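Long-range contact in phytochromobilin synthase (Solanum lycopersicum, PDB 6KME), which probably catalyses the ferredoxin-dependent reduction of biliverdin IX alpha to phytochromobilin, the chromophore of phytochrome: residues F76-C88 / L98-L110. The protein carries 1 engineered substitution. Numbering follows the deposited sequence.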
loop_
_atom_site.group_PDB
_atom_site.type_symbol
_atom_site.label_atom_id
_atom_site.label_comp_id
_atom_site.label_asym_id
_atom_site.label_seq_id
_atom_site.Cartn_x
_atom_site.Cartn_y
_atom_site.Cartn_z
ATOM N N PHE A 76 -12.544 2.403 8.315
ATOM C CA PHE A 76 -12.555 3.047 9.621
ATOM C C PHE A 76 -11.759 4.338 9.528
ATOM O O PHE A 76 -11.028 4.576 8.560
ATOM C CB PHE A 76 -11.963 2.134 10.702
ATOM C CG PHE A 76 -12.657 0.812 10.823
ATOM C CD1 PHE A 76 -13.785 0.677 11.617
ATOM C CD2 PHE A 76 -12.188 -0.294 10.130
ATOM C CE1 PHE A 76 -14.423 -0.543 11.726
ATOM C CE2 PHE A 76 -12.830 -1.512 10.236
ATOM C CZ PHE A 76 -13.941 -1.637 11.019
ATOM N N GLU A 77 -11.910 5.176 10.547
ATOM C CA GLU A 77 -11.024 6.310 10.739
ATOM C C GLU A 77 -10.707 6.431 12.221
ATOM O O GLU A 77 -11.265 5.710 13.059
ATOM C CB GLU A 77 -11.618 7.613 10.176
ATOM C CG GLU A 77 -13.048 7.918 10.567
ATOM C CD GLU A 77 -13.616 9.076 9.759
ATOM O OE1 GLU A 77 -14.007 8.867 8.585
ATOM O OE2 GLU A 77 -13.636 10.205 10.289
ATOM N N ALA A 78 -9.772 7.333 12.529
ATOM C CA ALA A 78 -9.341 7.598 13.901
ATOM C C ALA A 78 -8.803 9.021 13.940
ATOM O O ALA A 78 -8.749 9.706 12.911
ATOM C CB ALA A 78 -8.299 6.570 14.367
ATOM N N HIS A 79 -8.392 9.472 15.130
ATOM C CA HIS A 79 -8.005 10.874 15.265
ATOM C C HIS A 79 -6.885 11.256 14.300
ATOM O O HIS A 79 -6.900 12.352 13.728
ATOM C CB HIS A 79 -7.575 11.203 16.692
ATOM C CG HIS A 79 -7.204 12.641 16.867
ATOM N ND1 HIS A 79 -8.145 13.648 16.948
ATOM C CD2 HIS A 79 -5.996 13.251 16.931
ATOM C CE1 HIS A 79 -7.533 14.812 17.075
ATOM N NE2 HIS A 79 -6.230 14.598 17.076
ATOM N N LYS A 80 -5.892 10.386 14.132
ATOM C CA LYS A 80 -4.779 10.670 13.227
ATOM C C LYS A 80 -4.890 9.964 11.882
ATOM O O LYS A 80 -4.064 10.225 10.999
ATOM C CB LYS A 80 -3.443 10.287 13.887
ATOM C CG LYS A 80 -3.200 11.014 15.226
ATOM C CD LYS A 80 -1.904 10.553 15.887
ATOM C CE LYS A 80 -1.718 11.198 17.278
ATOM N NZ LYS A 80 -0.452 10.675 17.877
ATOM N N ILE A 81 -5.882 9.093 11.697
ATOM C CA ILE A 81 -5.994 8.246 10.511
ATOM C C ILE A 81 -7.169 8.748 9.687
ATOM O O ILE A 81 -8.326 8.672 10.122
ATOM C CB ILE A 81 -6.169 6.772 10.890
ATOM C CG1 ILE A 81 -5.005 6.331 11.782
ATOM C CG2 ILE A 81 -6.261 5.882 9.634
ATOM C CD1 ILE A 81 -5.203 4.980 12.405
ATOM N N ARG A 82 -6.875 9.279 8.497
ATOM C CA ARG A 82 -7.940 9.662 7.574
ATOM C C ARG A 82 -8.769 8.452 7.145
ATOM O O ARG A 82 -10.003 8.526 7.067
ATOM C CB ARG A 82 -7.338 10.367 6.350
ATOM C CG ARG A 82 -8.360 10.957 5.386
ATOM C CD ARG A 82 -7.707 11.623 4.196
ATOM N NE ARG A 82 -6.999 10.662 3.331
ATOM C CZ ARG A 82 -7.583 9.862 2.447
ATOM N NH1 ARG A 82 -8.901 9.888 2.298
ATOM N NH2 ARG A 82 -6.846 9.033 1.704
ATOM N N LEU A 83 -8.115 7.329 6.864
ATOM C CA LEU A 83 -8.823 6.163 6.337
ATOM C C LEU A 83 -8.004 4.914 6.600
ATOM O O LEU A 83 -6.847 4.827 6.178
ATOM C CB LEU A 83 -9.098 6.307 4.834
ATOM C CG LEU A 83 -9.769 5.073 4.223
ATOM C CD1 LEU A 83 -11.100 4.733 4.944
ATOM C CD2 LEU A 83 -9.988 5.263 2.723
ATOM N N LEU A 84 -8.598 3.958 7.295
ATOM C CA LEU A 84 -8.063 2.610 7.411
ATOM C C LEU A 84 -9.049 1.703 6.693
ATOM O O LEU A 84 -10.220 1.646 7.076
ATOM C CB LEU A 84 -7.918 2.194 8.874
ATOM C CG LEU A 84 -7.343 0.815 9.193
ATOM C CD1 LEU A 84 -5.894 0.776 8.794
ATOM C CD2 LEU A 84 -7.481 0.519 10.701
ATOM N N ARG A 85 -8.591 1.007 5.647
ATOM C CA ARG A 85 -9.533 0.251 4.832
ATOM C C ARG A 85 -8.907 -1.059 4.364
ATOM O O ARG A 85 -7.692 -1.158 4.146
ATOM C CB ARG A 85 -10.049 1.098 3.649
ATOM C CG ARG A 85 -9.312 0.934 2.314
ATOM C CD ARG A 85 -7.915 1.537 2.345
ATOM N NE ARG A 85 -7.231 1.498 1.037
ATOM C CZ ARG A 85 -6.578 0.442 0.552
ATOM N NH1 ARG A 85 -6.542 -0.685 1.242
ATOM N NH2 ARG A 85 -5.960 0.515 -0.628
ATOM N N SER A 86 -9.757 -2.078 4.247
ATOM C CA SER A 86 -9.326 -3.388 3.789
ATOM C C SER A 86 -10.264 -3.905 2.708
ATOM O O SER A 86 -11.483 -3.688 2.755
ATOM C CB SER A 86 -9.266 -4.400 4.938
ATOM O OG SER A 86 -10.558 -4.645 5.455
ATOM N N LEU A 87 -9.675 -4.577 1.731
ATOM C CA LEU A 87 -10.397 -5.381 0.756
ATOM C C LEU A 87 -9.855 -6.790 0.891
ATOM O O LEU A 87 -8.635 -6.987 0.880
ATOM C CB LEU A 87 -10.209 -4.853 -0.668
ATOM C CG LEU A 87 -10.646 -5.788 -1.810
ATOM C CD1 LEU A 87 -12.168 -6.007 -1.809
ATOM C CD2 LEU A 87 -10.186 -5.259 -3.161
ATOM N N CYS A 88 -10.750 -7.752 1.088
ATOM C CA CYS A 88 -10.359 -9.144 1.236
ATOM C C CYS A 88 -11.156 -9.981 0.247
ATOM O O CYS A 88 -12.384 -9.875 0.180
ATOM C CB CYS A 88 -10.582 -9.631 2.675
ATOM S SG CYS A 88 -9.893 -11.271 2.948
ATOM N N LEU A 98 -5.437 -9.763 -0.147
ATOM C CA LEU A 98 -5.561 -8.739 0.881
ATOM C C LEU A 98 -4.988 -7.430 0.351
ATOM O O LEU A 98 -3.848 -7.393 -0.125
ATOM C CB LEU A 98 -4.834 -9.144 2.180
ATOM C CG LEU A 98 -4.874 -8.078 3.299
ATOM C CD1 LEU A 98 -6.294 -7.912 3.836
ATOM C CD2 LEU A 98 -3.904 -8.416 4.446
ATOM N N ASP A 99 -5.783 -6.363 0.418
ATOM C CA ASP A 99 -5.299 -4.989 0.279
ATOM C C ASP A 99 -5.729 -4.251 1.537
ATOM O O ASP A 99 -6.917 -3.959 1.711
ATOM C CB ASP A 99 -5.851 -4.294 -0.971
ATOM C CG ASP A 99 -5.245 -2.876 -1.190
ATOM O OD1 ASP A 99 -4.793 -2.246 -0.207
ATOM O OD2 ASP A 99 -5.215 -2.400 -2.351
ATOM N N PHE A 100 -4.755 -3.938 2.388
ATOM C CA PHE A 100 -4.953 -3.296 3.679
ATOM C C PHE A 100 -4.041 -2.077 3.726
ATOM O O PHE A 100 -2.836 -2.204 3.485
ATOM C CB PHE A 100 -4.624 -4.294 4.803
ATOM C CG PHE A 100 -4.860 -3.765 6.181
ATOM C CD1 PHE A 100 -3.881 -3.033 6.834
ATOM C CD2 PHE A 100 -6.063 -4.010 6.830
ATOM C CE1 PHE A 100 -4.107 -2.541 8.123
ATOM C CE2 PHE A 100 -6.298 -3.511 8.101
ATOM C CZ PHE A 100 -5.317 -2.781 8.744
ATOM N N ALA A 101 -4.606 -0.898 3.995
ATOM C CA ALA A 101 -3.821 0.332 4.027
ATOM C C ALA A 101 -4.328 1.269 5.116
ATOM O O ALA A 101 -5.517 1.288 5.449
ATOM C CB ALA A 101 -3.863 1.080 2.681
ATOM N N ALA A 102 -3.402 2.059 5.657
ATOM C CA ALA A 102 -3.711 3.127 6.601
ATOM C C ALA A 102 -3.203 4.435 6.012
ATOM O O ALA A 102 -1.997 4.582 5.763
ATOM C CB ALA A 102 -3.082 2.857 7.965
ATOM N N PHE A 103 -4.129 5.361 5.759
ATOM C CA PHE A 103 -3.818 6.682 5.233
ATOM C C PHE A 103 -3.923 7.701 6.356
ATOM O O PHE A 103 -5.008 7.832 6.958
ATOM C CB PHE A 103 -4.780 7.057 4.112
ATOM C CG PHE A 103 -4.748 6.115 2.915
ATOM C CD1 PHE A 103 -3.549 5.661 2.395
ATOM C CD2 PHE A 103 -5.933 5.708 2.308
ATOM C CE1 PHE A 103 -3.529 4.805 1.293
ATOM C CE2 PHE A 103 -5.925 4.855 1.207
ATOM C CZ PHE A 103 -4.723 4.401 0.699
ATOM N N PRO A 104 -2.876 8.466 6.649
ATOM C CA PRO A 104 -2.967 9.469 7.721
ATOM C C PRO A 104 -3.670 10.741 7.266
ATOM O O PRO A 104 -3.749 11.057 6.075
ATOM C CB PRO A 104 -1.497 9.749 8.069
ATOM C CG PRO A 104 -0.750 9.458 6.797
ATOM C CD PRO A 104 -1.521 8.376 6.068
ATOM N N LYS A 105 -4.200 11.475 8.252
ATOM C CA LYS A 105 -4.643 12.825 7.980
ATOM C C LYS A 105 -3.421 13.679 7.642
ATOM O O LYS A 105 -2.321 13.419 8.138
ATOM C CB LYS A 105 -5.404 13.404 9.178
ATOM C CG LYS A 105 -6.744 12.712 9.421
ATOM C CD LYS A 105 -7.475 13.237 10.642
ATOM C CE LYS A 105 -8.716 12.396 10.920
ATOM N NZ LYS A 105 -9.404 12.812 12.179
ATOM N N PRO A 106 -3.578 14.676 6.769
ATOM C CA PRO A 106 -2.406 15.441 6.309
ATOM C C PRO A 106 -1.658 16.172 7.416
ATOM O O PRO A 106 -0.500 16.547 7.212
ATOM C CB PRO A 106 -3.009 16.426 5.297
ATOM C CG PRO A 106 -4.259 15.754 4.828
ATOM C CD PRO A 106 -4.799 15.034 6.026
ATOM N N GLU A 107 -2.275 16.389 8.576
ATOM C CA GLU A 107 -1.562 16.994 9.698
ATOM C C GLU A 107 -0.501 16.067 10.294
ATOM O O GLU A 107 0.399 16.542 10.994
ATOM C CB GLU A 107 -2.558 17.410 10.786
ATOM C CG GLU A 107 -3.457 18.593 10.421
ATOM C CD GLU A 107 -4.580 18.236 9.451
ATOM O OE1 GLU A 107 -4.878 17.031 9.275
ATOM O OE2 GLU A 107 -5.170 19.171 8.865
ATOM N N PHE A 108 -0.589 14.766 10.047
ATOM C CA PHE A 108 0.328 13.781 10.620
ATOM C C PHE A 108 1.123 13.141 9.493
ATOM O O PHE A 108 0.611 12.274 8.775
ATOM C CB PHE A 108 -0.451 12.744 11.417
ATOM C CG PHE A 108 -1.307 13.349 12.494
ATOM C CD1 PHE A 108 -0.789 13.585 13.760
ATOM C CD2 PHE A 108 -2.612 13.722 12.229
ATOM C CE1 PHE A 108 -1.570 14.154 14.749
ATOM C CE2 PHE A 108 -3.401 14.300 13.211
ATOM C CZ PHE A 108 -2.880 14.519 14.475
ATOM N N ASP A 109 2.394 13.536 9.359
ATOM C CA ASP A 109 3.187 13.126 8.197
ATOM C C ASP A 109 3.685 11.680 8.275
ATOM O O ASP A 109 4.767 11.360 7.762
ATOM C CB ASP A 109 4.374 14.080 8.020
ATOM C CG ASP A 109 5.423 13.930 9.112
ATOM O OD1 ASP A 109 5.094 13.428 10.210
ATOM O OD2 ASP A 109 6.585 14.320 8.863
ATOM N N LEU A 110 2.881 10.798 8.870
ATOM C CA LEU A 110 3.238 9.389 9.011
ATOM C C LEU A 110 3.430 8.708 7.658
ATOM O O LEU A 110 2.807 9.087 6.659
ATOM C CB LEU A 110 2.147 8.629 9.767
ATOM C CG LEU A 110 2.056 8.832 11.269
ATOM C CD1 LEU A 110 0.611 8.679 11.711
ATOM C CD2 LEU A 110 2.956 7.816 11.948
HETATM O O HOH W 1 -11.673 10.913 12.037
#
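Arg-85 holds Asp-99 through a salt bridge in which both terminal nitrogens converge on one oxygen: NH1 lies 2.8 Å and NH2 3.0 Å from Asp-99 OD1. Both come from the same face of the carboxylate, its plane turned 56° from the guanidinium. A bend at chi2 (-71°) brings the arginine's end back across the neighbouring strand, where Ala-101 CB sits under one guanidinium face. Asp-99 touches the bound biliverdin, and a methionine in place of Arg-85 would probably leave OD1 of Asp-99 without its two-nitrogen grip and the carboxylate freer to turn beside the bilin. Antiparallel backbone bonds pair strands 83-88 and 98-104 as a hairpin, with a classic beta bulge where Arg-82 and Leu-83, at the start of the first strand, both face Phe-103. Beyond it, the extended Lys-105 sends NZ to His-79 O (3.0 Å) and, through a water, to Glu-77. Lys-80 CG lies over the Phe-108 ring, 3.6 Å from its centroid, in a CH-pi contact, while Lys-80 NZ is hydrogen-bonded to the Ser-212 carbonyl. On the other sheet face from Arg-85, Leu-84 CD1 packs 3.6 Å from Phe-100 CZ. There helix 34-47 covers both, and strands 69-77 and 112-119 flank the hairpin.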